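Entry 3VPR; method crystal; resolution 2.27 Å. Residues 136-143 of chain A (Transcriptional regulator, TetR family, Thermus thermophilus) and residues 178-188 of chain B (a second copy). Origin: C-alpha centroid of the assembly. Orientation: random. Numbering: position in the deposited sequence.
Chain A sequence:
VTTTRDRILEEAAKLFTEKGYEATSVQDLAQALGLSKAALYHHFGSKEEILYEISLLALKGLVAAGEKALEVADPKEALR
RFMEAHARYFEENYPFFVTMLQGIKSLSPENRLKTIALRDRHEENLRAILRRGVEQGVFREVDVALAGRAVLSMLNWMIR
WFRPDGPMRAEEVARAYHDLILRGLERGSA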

# COMPACT_ATOMS: atom_id res chain seq x y z
N GLN A 136 -15.16 26.23 1.05
CA GLN A 136 -15.05 27.36 1.97
C GLN A 136 -13.81 28.18 1.66
O GLN A 136 -13.52 29.16 2.35
CB GLN A 136 -14.98 26.85 3.41
CG GLN A 136 -16.27 26.21 3.89
CD GLN A 136 -16.05 25.23 5.02
OE1 GLN A 136 -15.67 24.08 4.79
NE2 GLN A 136 -16.25 25.68 6.26
N GLY A 137 -13.08 27.80 0.62
CA GLY A 137 -11.88 28.53 0.27
C GLY A 137 -10.74 28.33 1.25
O GLY A 137 -9.76 29.07 1.20
N VAL A 138 -10.85 27.35 2.14
CA VAL A 138 -9.79 27.08 3.12
C VAL A 138 -8.64 26.31 2.48
O VAL A 138 -7.49 26.44 2.87
CB VAL A 138 -10.32 26.27 4.32
CG1 VAL A 138 -9.20 26.04 5.31
CG2 VAL A 138 -11.46 27.03 4.98
N PHE A 139 -8.98 25.47 1.51
CA PHE A 139 -7.98 24.70 0.78
C PHE A 139 -8.03 25.25 -0.65
O PHE A 139 -9.07 25.74 -1.09
CB PHE A 139 -8.32 23.20 0.75
CG PHE A 139 -8.32 22.53 2.11
CD1 PHE A 139 -7.44 22.92 3.10
CD2 PHE A 139 -9.19 21.47 2.36
CE1 PHE A 139 -7.42 22.27 4.34
CE2 PHE A 139 -9.18 20.80 3.59
CZ PHE A 139 -8.29 21.21 4.58
N ARG A 140 -6.92 25.18 -1.36
CA ARG A 140 -6.91 25.66 -2.73
C ARG A 140 -7.66 24.65 -3.60
O ARG A 140 -8.05 23.58 -3.11
CB ARG A 140 -5.47 25.84 -3.22
CG ARG A 140 -4.65 24.58 -3.29
CD ARG A 140 -3.19 24.91 -3.57
NE ARG A 140 -2.36 23.72 -3.57
CZ ARG A 140 -2.23 22.90 -4.61
NH1 ARG A 140 -2.86 23.16 -5.75
NH2 ARG A 140 -1.46 21.82 -4.50
N GLU A 141 -7.86 24.98 -4.87
CA GLU A 141 -8.57 24.10 -5.79
C GLU A 141 -7.70 22.89 -6.12
O GLU A 141 -6.68 23.01 -6.78
CB GLU A 141 -8.92 24.84 -7.09
CG GLU A 141 -9.85 24.08 -8.04
CD GLU A 141 -11.29 24.01 -7.54
OE1 GLU A 141 -11.84 25.04 -7.12
OE2 GLU A 141 -11.89 22.92 -7.57
N VAL A 142 -8.11 21.73 -5.65
CA VAL A 142 -7.35 20.51 -5.92
C VAL A 142 -8.30 19.40 -6.30
O VAL A 142 -9.48 19.45 -5.95
CB VAL A 142 -6.55 20.07 -4.67
CG1 VAL A 142 -5.50 21.09 -4.34
CG2 VAL A 142 -7.49 19.86 -3.49
N ASP A 143 -7.81 18.41 -7.02
CA ASP A 143 -8.65 17.28 -7.39
C ASP A 143 -8.95 16.57 -6.08
O ASP A 143 -8.05 16.00 -5.46
CB ASP A 143 -7.91 16.34 -8.33
CG ASP A 143 -8.77 15.18 -8.79
OD1 ASP A 143 -9.25 14.41 -7.93
OD2 ASP A 143 -8.97 15.03 -10.01
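Chain B 178-188: HDLILRGLERG

The two stretches come from two copies of the same TetR-family regulator. In chain B, residues 178-183 are the end of a helix that begins earlier in the chain, held by bonds such as Leu B182 N to His B178 O (2.8 Å). Gly B184, whose N still reaches Leu B180 O at 2.8 Å, leaves helical geometry with a positive phi of 78°, and the chain continues through Leu B185 to Gly B188 without regular structure. It is this tail, together with the last turn of the helix, that lies on chain A, and the contact buries 492 Å² over both sides.

Gln A136 makes no contact. Gly A137, with phi 71°, closes the preceding helix in a Schellman motif, and its O approaches Arg B187 CB at 3.7 Å. Val A138 turns its side chain away from chain B and meets it through the backbone, its O lying 3.5 Å from Arg B187 N.

From Phe A139 the backbone is extended (phi/psi -114°/152°). Phe A139 CA is 4.3 Å from Glu B186 CA, and Arg A140 CA is 4.5 Å from Arg B187 CA, a brief local approach between stretches that, taken end to end, run in broadly opposite directions. Leu B185 O faces this segment, 3.1 Å from Phe A139 CA in a CA-H...O contact. The buried Phe A139 ring packs obliquely on Leu B185, with Phe A139 CD1 4.0 Å from Leu B185 CB.

Arg A140 is the centre of the contact, with 137 Å² covered. Arg A140 N donates to Leu B185 O at 2.7 Å, a nearly straight bond (161°). Although its CA-to-CB bond points sideways, the long side chain carries the guanidinium to the end of the helix, where Arg A140 NE donates to Gly B184 O at 2.8 Å and Arg A140 NH2 adds a weak bond to that same O at 3.1 Å. The charge is met by Asp B179, whose OD2 forms a salt bridge with Arg A140 NH2 at 3.0 Å and also accepts from Arg A140 NH1 at 3.3 Å. Arg B183 CD lies over one face of the guanidinium, while Arg B183 NH1 binds Asp B179 OD1 at 3.3 Å, so the carboxylate is shared between two arginines.

Glu A141 points away. Val A142 turns back toward chain B, its CG2 4.0 Å from Leu B185 CD2, and Asp A143, out of reach, caps the helix that follows.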

# COMPACT_ATOMS: atom_id res chain seq x y z
N HIS B 178 2.67 15.34 -7.09
CA HIS B 178 3.81 16.23 -6.89
C HIS B 178 3.32 17.65 -6.58
O HIS B 178 3.80 18.29 -5.65
CB HIS B 178 4.72 16.25 -8.13
CG HIS B 178 5.81 17.27 -8.05
ND1 HIS B 178 5.70 18.52 -8.62
CD2 HIS B 178 7.01 17.25 -7.42
CE1 HIS B 178 6.78 19.23 -8.34
NE2 HIS B 178 7.59 18.48 -7.61
N ASP B 179 2.38 18.12 -7.38
CA ASP B 179 1.79 19.44 -7.18
C ASP B 179 1.20 19.49 -5.77
O ASP B 179 1.40 20.46 -5.04
CB ASP B 179 0.67 19.71 -8.19
CG ASP B 179 -0.16 20.93 -7.82
OD1 ASP B 179 0.34 22.06 -8.02
OD2 ASP B 179 -1.30 20.76 -7.32
N LEU B 180 0.49 18.44 -5.39
CA LEU B 180 -0.14 18.36 -4.08
C LEU B 180 0.87 18.36 -2.94
O LEU B 180 0.73 19.16 -2.01
CB LEU B 180 -1.02 17.11 -4.00
CG LEU B 180 -1.74 16.89 -2.66
CD1 LEU B 180 -2.55 18.15 -2.28
CD2 LEU B 180 -2.65 15.68 -2.75
N ILE B 181 1.88 17.50 -3.01
CA ILE B 181 2.88 17.42 -1.94
C ILE B 181 3.80 18.64 -1.87
O ILE B 181 4.30 19.00 -0.82
CB ILE B 181 3.77 16.14 -2.08
CG1 ILE B 181 4.56 15.90 -0.78
CG2 ILE B 181 4.75 16.29 -3.20
CD1 ILE B 181 3.67 15.60 0.42
N LEU B 182 4.03 19.29 -3.01
CA LEU B 182 4.90 20.45 -3.02
C LEU B 182 4.22 21.70 -2.44
O LEU B 182 4.76 22.38 -1.58
CB LEU B 182 5.37 20.75 -4.45
CG LEU B 182 6.22 22.00 -4.65
CD1 LEU B 182 7.52 21.83 -3.90
CD2 LEU B 182 6.46 22.23 -6.15
N ARG B 183 3.01 21.97 -2.91
CA ARG B 183 2.29 23.15 -2.49
C ARG B 183 1.36 22.97 -1.30
O ARG B 183 0.98 23.95 -0.65
CB ARG B 183 1.52 23.69 -3.70
CG ARG B 183 2.44 23.91 -4.91
CD ARG B 183 1.71 24.37 -6.14
NE ARG B 183 2.62 25.01 -7.10
CZ ARG B 183 3.44 24.36 -7.94
NH1 ARG B 183 3.47 23.03 -7.97
NH2 ARG B 183 4.23 25.06 -8.74
N GLY B 184 1.01 21.73 -0.99
CA GLY B 184 0.11 21.49 0.12
C GLY B 184 -1.32 21.79 -0.28
O GLY B 184 -1.60 22.12 -1.43
N LEU B 185 -2.23 21.71 0.68
CA LEU B 185 -3.65 21.95 0.43
C LEU B 185 -4.10 23.38 0.73
O LEU B 185 -5.02 23.88 0.09
CB LEU B 185 -4.49 21.00 1.27
CG LEU B 185 -4.45 19.50 0.98
CD1 LEU B 185 -5.21 18.77 2.11
CD2 LEU B 185 -5.09 19.23 -0.39
N GLU B 186 -3.48 24.03 1.70
CA GLU B 186 -3.89 25.39 2.05
C GLU B 186 -3.93 26.36 0.87
O GLU B 186 -3.33 26.11 -0.17
CB GLU B 186 -3.00 25.96 3.15
CG GLU B 186 -3.15 25.24 4.47
CD GLU B 186 -2.38 25.91 5.60
OE1 GLU B 186 -1.22 26.32 5.36
OE2 GLU B 186 -2.94 26.01 6.71
N ARG B 187 -4.65 27.46 1.06
CA ARG B 187 -4.81 28.49 0.04
C ARG B 187 -4.04 29.74 0.46
O ARG B 187 -3.70 29.91 1.64
CB ARG B 187 -6.29 28.83 -0.14
CG ARG B 187 -6.58 29.77 -1.31
N GLY B 188 -3.78 30.62 -0.51
CA GLY B 188 -3.04 31.85 -0.25
C GLY B 188 -1.60 31.59 -0.63
O GLY B 188 -1.18 31.85 -1.75